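Local coordinates for ATP-dependent DNA helicase PIF1 (Candida albicans, PDB 7OTJ), which probably unwinds DNA in the 5'-3' direction at the expense of ATP, resolving G-quadruplexes and RNA-DNA hybrids to keep nuclear and mitochondrial genomes stable, at residues N6-V11 and S32-S37; V50-S55 and C61-I66; L202-D207 and D212-D217. All blocks are in the same frame, centred on the assembly; numbering follows the deposited sequence.

Interaction 1 (N6-V11 and S32-S37). With MG (magnesium ion), chain G; ADP (adenosine-5'-diphosphate), chain E.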
# COMPACT_ATOMS: atom_id res chain seq x y z
N ASN A 6 -18.38 14.42 13.10
CA ASN A 6 -18.81 15.65 12.43
C ASN A 6 -17.71 16.23 11.55
O ASN A 6 -18.00 16.88 10.55
CB ASN A 6 -19.28 16.68 13.45
CG ASN A 6 -20.46 16.20 14.27
OD1 ASN A 6 -21.26 15.38 13.81
ND2 ASN A 6 -20.58 16.70 15.49
N GLU A 7 -16.45 16.01 11.92
CA GLU A 7 -15.36 16.40 11.04
C GLU A 7 -15.33 15.53 9.79
O GLU A 7 -15.16 16.04 8.67
CB GLU A 7 -14.02 16.33 11.77
CG GLU A 7 -13.79 17.45 12.77
CD GLU A 7 -12.38 17.43 13.33
OE1 GLU A 7 -11.81 16.33 13.50
OE2 GLU A 7 -11.84 18.53 13.60
N GLN A 8 -15.47 14.21 9.95
CA GLN A 8 -15.50 13.32 8.80
C GLN A 8 -16.69 13.61 7.90
O GLN A 8 -16.56 13.60 6.67
CB GLN A 8 -15.51 11.86 9.26
CG GLN A 8 -14.17 11.36 9.79
CD GLN A 8 -14.27 9.96 10.39
OE1 GLN A 8 -15.23 9.65 11.10
NE2 GLN A 8 -13.29 9.13 10.10
N GLU A 9 -17.85 13.88 8.50
CA GLU A 9 -19.03 14.22 7.70
C GLU A 9 -18.81 15.52 6.93
O GLU A 9 -19.26 15.65 5.78
CB GLU A 9 -20.26 14.33 8.59
CG GLU A 9 -20.81 13.01 9.12
CD GLU A 9 -21.52 12.20 8.04
OE1 GLU A 9 -21.87 12.78 6.99
OE2 GLU A 9 -21.72 10.98 8.25
N TYR A 10 -18.13 16.49 7.54
CA TYR A 10 -17.92 17.77 6.87
C TYR A 10 -17.05 17.61 5.63
O TYR A 10 -17.32 18.22 4.59
CB TYR A 10 -17.31 18.78 7.84
CG TYR A 10 -16.98 20.11 7.20
CD1 TYR A 10 -17.96 21.08 7.02
CD2 TYR A 10 -15.68 20.40 6.80
CE1 TYR A 10 -17.65 22.30 6.44
CE2 TYR A 10 -15.37 21.61 6.22
CZ TYR A 10 -16.36 22.56 6.04
OH TYR A 10 -16.04 23.77 5.46
N VAL A 11 -15.99 16.80 5.73
CA VAL A 11 -15.15 16.51 4.57
C VAL A 11 -15.97 15.82 3.49
O VAL A 11 -15.94 16.21 2.31
CB VAL A 11 -13.95 15.64 4.99
CG1 VAL A 11 -13.04 15.35 3.80
CG2 VAL A 11 -13.18 16.30 6.12
N SER A 32 -8.81 7.11 5.83
CA SER A 32 -9.19 6.09 4.86
C SER A 32 -10.59 5.55 5.13
O SER A 32 -11.31 5.20 4.19
CB SER A 32 -8.18 4.94 4.86
OG SER A 32 -6.90 5.40 4.46
N VAL A 33 -10.98 5.46 6.40
CA VAL A 33 -12.34 5.04 6.72
C VAL A 33 -13.34 6.01 6.10
O VAL A 33 -14.34 5.60 5.50
CB VAL A 33 -12.52 4.94 8.25
CG1 VAL A 33 -13.97 4.75 8.61
CG2 VAL A 33 -11.69 3.78 8.77
N LEU A 34 -13.08 7.31 6.24
CA LEU A 34 -13.90 8.31 5.56
C LEU A 34 -13.83 8.15 4.05
O LEU A 34 -14.85 8.22 3.35
CB LEU A 34 -13.46 9.71 5.98
CG LEU A 34 -13.96 10.87 5.13
CD1 LEU A 34 -15.49 10.94 5.12
CD2 LEU A 34 -13.35 12.16 5.64
N LEU A 35 -12.62 7.89 3.53
CA LEU A 35 -12.43 7.74 2.10
C LEU A 35 -13.32 6.64 1.53
O LEU A 35 -13.90 6.80 0.45
CB LEU A 35 -10.96 7.46 1.81
CG LEU A 35 -10.47 7.84 0.42
CD1 LEU A 35 -11.04 9.20 0.02
CD2 LEU A 35 -8.95 7.84 0.38
N ARG A 36 -13.45 5.52 2.25
CA ARG A 36 -14.32 4.46 1.76
C ARG A 36 -15.77 4.90 1.71
O ARG A 36 -16.52 4.47 0.83
CB ARG A 36 -14.19 3.22 2.65
CG ARG A 36 -12.81 2.61 2.69
CD ARG A 36 -12.87 1.25 3.35
NE ARG A 36 -11.55 0.78 3.73
CZ ARG A 36 -10.99 1.01 4.91
NH1 ARG A 36 -11.61 1.71 5.85
NH2 ARG A 36 -9.77 0.52 5.16
N SER A 37 -16.19 5.77 2.64
CA SER A 37 -17.53 6.33 2.56
C SER A 37 -17.65 7.30 1.39
O SER A 37 -18.67 7.33 0.70
CB SER A 37 -17.89 7.03 3.86
OG SER A 37 -18.11 6.08 4.89
MG MG G . -4.96 6.01 5.68
PB ADP E . -5.90 7.04 8.70
O1B ADP E . -6.03 8.53 8.92
O2B ADP E . -6.17 6.57 7.29
O3B ADP E . -4.67 6.43 9.33
PA ADP E . -7.74 4.94 9.28
O1A ADP E . -8.90 5.17 8.34
O2A ADP E . -6.70 3.90 8.96
O3A ADP E . -7.08 6.39 9.58
O5' ADP E . -8.31 4.61 10.75
C5' ADP E . -7.51 3.91 11.68
C4' ADP E . -8.42 3.22 12.68
O4' ADP E . -9.34 4.16 13.22
C3' ADP E . -9.22 2.13 12.00
O3' ADP E . -9.00 0.90 12.68
C2' ADP E . -10.67 2.54 12.14
O2' ADP E . -11.48 1.42 12.51
C1' ADP E . -10.66 3.60 13.22
N9 ADP E . -11.64 4.67 12.93
C8 ADP E . -11.59 5.50 11.88
N7 ADP E . -12.63 6.37 11.90
C5 ADP E . -13.37 6.08 12.98
C6 ADP E . -14.61 6.60 13.60
N6 ADP E . -15.29 7.64 13.04
N1 ADP E . -15.05 6.01 14.73
C2 ADP E . -14.38 4.99 15.30
N3 ADP E . -13.25 4.46 14.79
C4 ADP E . -12.71 4.95 13.66
O HOH W 1 -4.84 7.83 4.84
O HOH W 2 -5.46 4.09 6.50
O HOH W 3 -4.06 4.80 4.36
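Two helices meet at the nucleotide pocket of the first RecA-like motor domain, where Leu-34, just past the P-loop (Walker A), packs on Gln-8 and Val-11 of helix 6-16. Gln-8 and Leu-34 bring the backbones closest, 6.2 Å between their CA atoms. The leucine CG lies anti to its backbone N (chi1 165°), which sends both methyl groups across to the other helix. The side chains of Leu-34 and Val-11 cross obliquely, Leu-34 CD2 meeting Val-11 CB at 3.6 Å, while Leu-34 CD1 rests against the backbone carbonyl of Gln-8.

The side chain of Gln-8 leaves this apolar patch as an extended arm and ends at the adenine. Its amide meets N6 and N7 of the base, one atom with each: OE1 accepts from ADP N6 at 2.8 Å, and NE2 donates weakly to ADP N7 at 3.4 Å. This two-point reading of adenine is consistent with the Q motif of helicases. Ser-5 N and Gly-30 O also bond to the same amide, at OE1 and NE2 respectively, and so help fix its rotation.

At the phosphate end, Val-33 N donates to ADP O1A at 2.9 Å and Ser-32 N to ADP O2B at 3.1 Å, both from the start of helix 31-45. Ser-32 OG binds the magnesium ion at 2.4 Å; ADP O2B and three waters are its other ligands here. Asp-107, in the probable Walker B motif, hydrogen-bonds to that hydroxyl and would help orient it as a ligand.

Val-11 leans on Ile-184 and Leu-186 of strand 182-186, Leu-34 on Tyr-23 of strand 21-25, and Leu-35 on Ile-105 of strand 103-107, so both helices lie against the central parallel sheet.

Interaction 2 (V50-S55 and C61-I66)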
# COMPACT_ATOMS: atom_id res chain seq x y z
N VAL A 50 -15.35 6.95 -10.89
CA VAL A 50 -14.60 7.21 -9.67
C VAL A 50 -13.34 6.36 -9.72
O VAL A 50 -13.42 5.13 -9.76
CB VAL A 50 -15.43 6.90 -8.41
CG1 VAL A 50 -14.64 7.27 -7.17
CG2 VAL A 50 -16.77 7.63 -8.46
N ALA A 51 -12.20 7.02 -9.75
CA ALA A 51 -10.90 6.37 -9.79
C ALA A 51 -10.33 6.33 -8.37
O ALA A 51 -10.02 7.37 -7.79
CB ALA A 51 -9.97 7.12 -10.74
N VAL A 52 -10.24 5.13 -7.79
CA VAL A 52 -9.68 4.93 -6.45
C VAL A 52 -8.21 4.54 -6.57
O VAL A 52 -7.89 3.51 -7.17
CB VAL A 52 -10.46 3.86 -5.66
CG1 VAL A 52 -9.91 3.73 -4.25
CG2 VAL A 52 -11.95 4.18 -5.65
N THR A 53 -7.33 5.30 -5.92
CA THR A 53 -5.89 5.11 -6.07
C THR A 53 -5.18 5.46 -4.78
O THR A 53 -5.69 6.20 -3.94
CB THR A 53 -5.24 5.94 -7.20
OG1 THR A 53 -5.34 7.34 -6.90
CG2 THR A 53 -5.83 5.64 -8.57
N ALA A 54 -4.01 4.86 -4.60
CA ALA A 54 -3.11 5.18 -3.51
C ALA A 54 -1.68 5.06 -4.03
O ALA A 54 -1.43 4.50 -5.10
CB ALA A 54 -3.34 4.28 -2.30
N SER A 55 -0.74 5.61 -3.26
CA SER A 55 0.65 5.67 -3.70
C SER A 55 1.30 4.29 -3.72
O SER A 55 2.24 4.07 -4.50
CB SER A 55 1.45 6.61 -2.81
OG SER A 55 1.32 6.24 -1.45
N CYS A 61 -5.18 -1.38 -1.75
CA CYS A 61 -6.07 -2.45 -1.31
C CYS A 61 -6.85 -2.04 -0.07
O CYS A 61 -7.99 -2.49 0.12
CB CYS A 61 -5.28 -3.73 -1.02
SG CYS A 61 -4.39 -4.43 -2.43
N ASN A 62 -6.26 -1.20 0.77
CA ASN A 62 -6.93 -0.77 1.99
C ASN A 62 -8.18 0.06 1.70
O ASN A 62 -9.02 0.24 2.59
CB ASN A 62 -5.95 0.02 2.86
CG ASN A 62 -6.53 0.39 4.20
OD1 ASN A 62 -6.63 1.57 4.54
ND2 ASN A 62 -6.93 -0.61 4.97
N ILE A 63 -8.34 0.58 0.48
CA ILE A 63 -9.52 1.34 0.12
C ILE A 63 -10.15 0.77 -1.14
O ILE A 63 -10.89 1.46 -1.85
CB ILE A 63 -9.19 2.83 -0.05
CG1 ILE A 63 -8.08 3.00 -1.09
CG2 ILE A 63 -8.78 3.44 1.28
CD1 ILE A 63 -7.75 4.43 -1.39
N GLY A 64 -9.84 -0.49 -1.44
CA GLY A 64 -10.39 -1.13 -2.62
C GLY A 64 -10.00 -0.46 -3.92
O GLY A 64 -10.85 -0.30 -4.81
N GLY A 65 -8.73 -0.09 -4.07
CA GLY A 65 -8.30 0.58 -5.28
C GLY A 65 -7.06 -0.03 -5.89
O GLY A 65 -6.70 -1.18 -5.63
N ILE A 66 -6.40 0.75 -6.75
CA ILE A 66 -5.20 0.34 -7.45
C ILE A 66 -4.18 1.46 -7.32
O ILE A 66 -4.50 2.57 -6.88
CB ILE A 66 -5.47 0.01 -8.93
CG1 ILE A 66 -5.93 1.27 -9.67
CG2 ILE A 66 -6.49 -1.12 -9.05
CD1 ILE A 66 -6.28 1.04 -11.12
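Val-52, on strand 50-54, packs against the turn that leads into edge strand 66-67. Its CB sits 3.9 Å from Gly-65 CA, and Gly-65, without a side chain, leaves room for the valine CG1 here. From CB the branch CG1 runs anti to the backbone N (chi1 -177°) and touches both the carbonyl oxygen of Ile-63, at 3.4 Å, and Ile-63 CD1, at 3.7 Å. The isoleucine arrives obliquely, and its CD1 also lies against Thr-53 O.

A type I turn from Cys-61 to Gly-64 is part of the Schellman motif that closes helix 57-61, with Gly-64, of positive phi, as the C-prime residue. Beyond it the chain joins strand 50-54 through a parallel bridge of Thr-53 with Ile-66. Ile-66 N donates almost straight to Val-52 O (3.2 Å, 169°), and Ala-54 N donates to Ile-66 O at 3.3 Å with a more bent approach (145°). Thr-53 OG1 instead bonds to Ile-105 O, in the strand on the other side.

The polar grip is thus entirely backbone to backbone, while the side chains add apolar packing, a combination that would hold the edge strand without any charged group.

Interaction 3 (L202-D207 and D212-D217)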
# COMPACT_ATOMS: atom_id res chain seq x y z
N LEU A 202 3.22 9.92 20.07
CA LEU A 202 3.18 9.87 18.61
C LEU A 202 3.15 11.26 17.99
O LEU A 202 3.82 11.50 16.98
CB LEU A 202 1.98 9.06 18.15
CG LEU A 202 2.11 7.56 18.39
CD1 LEU A 202 0.81 6.85 18.06
CD2 LEU A 202 3.26 7.03 17.55
N ASN A 203 2.33 12.17 18.52
CA ASN A 203 2.28 13.51 17.94
C ASN A 203 3.62 14.23 18.03
O ASN A 203 3.98 15.00 17.14
CB ASN A 203 1.18 14.34 18.60
CG ASN A 203 -0.19 13.99 18.07
OD1 ASN A 203 -0.32 13.38 17.00
ND2 ASN A 203 -1.22 14.37 18.81
N ASN A 204 4.37 13.99 19.11
CA ASN A 204 5.66 14.64 19.29
C ASN A 204 6.64 14.25 18.20
O ASN A 204 7.58 15.01 17.90
CB ASN A 204 6.24 14.29 20.67
CG ASN A 204 5.53 15.00 21.82
OD1 ASN A 204 4.96 16.07 21.64
ND2 ASN A 204 5.58 14.40 23.00
N LEU A 205 6.48 13.06 17.61
CA LEU A 205 7.40 12.61 16.57
C LEU A 205 7.24 13.37 15.26
O LEU A 205 8.16 13.35 14.43
CB LEU A 205 7.21 11.11 16.33
CG LEU A 205 7.32 10.19 17.55
CD1 LEU A 205 7.03 8.76 17.14
CD2 LEU A 205 8.69 10.30 18.25
N ARG A 206 6.12 14.07 15.07
CA ARG A 206 5.77 14.61 13.76
C ARG A 206 6.79 15.63 13.27
O ARG A 206 7.29 15.53 12.14
CB ARG A 206 4.36 15.20 13.81
CG ARG A 206 3.29 14.15 14.07
CD ARG A 206 1.91 14.76 14.28
NE ARG A 206 1.39 15.42 13.09
CZ ARG A 206 0.89 14.80 12.04
NH1 ARG A 206 0.92 13.48 11.93
NH2 ARG A 206 0.33 15.51 11.06
N ASP A 207 7.10 16.64 14.09
CA ASP A 207 8.04 17.68 13.69
C ASP A 207 9.50 17.27 13.85
O ASP A 207 10.38 18.06 13.49
CB ASP A 207 7.79 18.98 14.46
CG ASP A 207 7.72 18.77 15.95
OD1 ASP A 207 7.09 17.77 16.38
OD2 ASP A 207 8.28 19.59 16.69
N ASP A 212 12.58 14.27 26.06
CA ASP A 212 13.19 13.16 26.79
C ASP A 212 12.14 12.15 27.25
O ASP A 212 12.32 10.93 27.08
CB ASP A 212 13.98 13.68 27.99
CG ASP A 212 15.10 14.62 27.59
OD1 ASP A 212 15.30 14.81 26.37
OD2 ASP A 212 15.78 15.17 28.48
N ASP A 213 11.04 12.63 27.83
CA ASP A 213 10.03 11.72 28.37
C ASP A 213 9.42 10.86 27.27
O ASP A 213 9.18 9.66 27.48
CB ASP A 213 8.96 12.50 29.12
CG ASP A 213 9.34 12.80 30.55
OD1 ASP A 213 10.48 12.50 30.94
OD2 ASP A 213 8.48 13.34 31.28
N THR A 214 9.14 11.45 26.11
CA THR A 214 8.64 10.66 24.98
C THR A 214 9.67 9.62 24.56
O THR A 214 9.34 8.44 24.38
CB THR A 214 8.27 11.57 23.80
OG1 THR A 214 7.12 12.36 24.14
CG2 THR A 214 7.96 10.76 22.55
N ALA A 215 10.93 10.04 24.42
CA ALA A 215 11.99 9.11 24.03
C ALA A 215 12.14 8.00 25.06
O ALA A 215 12.28 6.83 24.69
CB ALA A 215 13.31 9.86 23.85
N ARG A 216 12.14 8.35 26.34
CA ARG A 216 12.23 7.32 27.37
C ARG A 216 11.02 6.39 27.34
O ARG A 216 11.17 5.17 27.44
CB ARG A 216 12.37 7.98 28.74
CG ARG A 216 12.65 7.00 29.85
CD ARG A 216 11.48 6.92 30.80
NE ARG A 216 11.45 8.05 31.73
CZ ARG A 216 10.58 9.05 31.67
NH1 ARG A 216 9.66 9.11 30.72
NH2 ARG A 216 10.63 10.00 32.60
N ASP A 217 9.82 6.95 27.15
CA ASP A 217 8.61 6.13 27.14
C ASP A 217 8.61 5.13 25.99
O ASP A 217 7.98 4.07 26.10
CB ASP A 217 7.36 7.02 27.08
CG ASP A 217 7.03 7.67 28.42
OD1 ASP A 217 7.84 7.54 29.37
OD2 ASP A 217 5.95 8.29 28.54
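One side-chain hydrogen bond is the sole polar link between these segments, spanning backbones that stay well apart: Asn-204 and Thr-214, the nearest pair, have their CA atoms 7.6 Å from each other. Asn-204 ND2 donates to Thr-214 OG1 at 2.8 Å with an N-H...O angle of 149°, and the hydroxyl lies close to the plane of the amide. The two side chains meet at a slant. On Thr-214, OG1 is anti to the carbonyl carbon (chi1 -69°), a setting that offers the hydroxyl to the asparagine and leaves CG2 for Leu-205. The methyl contact is loose, with Leu-205 CD2 standing 4.4 Å from Thr-214 CG2.

The contact joins the C-terminal end of helix 196-204 and the residues after it to the start of helix 212-219, two helices that follow each other in the chain, joined by a short connection. In the chain it falls between the parallel sheets of the two RecA-like motor domains. Leu-205 also touches Tyr-477 and Leu-480 of helix 475-481, in a region predicted to bind DNA.

On the same helix as Thr-214, Arg-216 pairs with two carboxylates. Its NH2 pairs with Asp-213 OD1 at 3.0 Å, and its NH1 forms a salt bridge with Asp-217 OD1 at 2.8 Å, although the hydrogen bond there is weak. Asp-217 OD2 reaches back to Arg-197 of the first helix, a charged tie between the two helices.

From the N terminus the three contacts follow in series, none nested in or crossing another. Interaction 1 closes a loop of twenty residues that contains strand 21-25 and most of the P-loop. Helix 31-45 then leads to strand 50-54, where interaction 2 closes a short beta-alpha-beta unit around helix 57-61 and adds the edge strand to the same sheet. These two touch: Arg-36 NH2 lies 2.7 Å from Asn-62 O, a probable hydrogen bond, and Leu-35 packs on Ile-63. Interaction 3 comes much later, closing a short connection, with four residues between its segments; its centre is about 28 Å from that of interaction 1 and 32 Å from that of interaction 2.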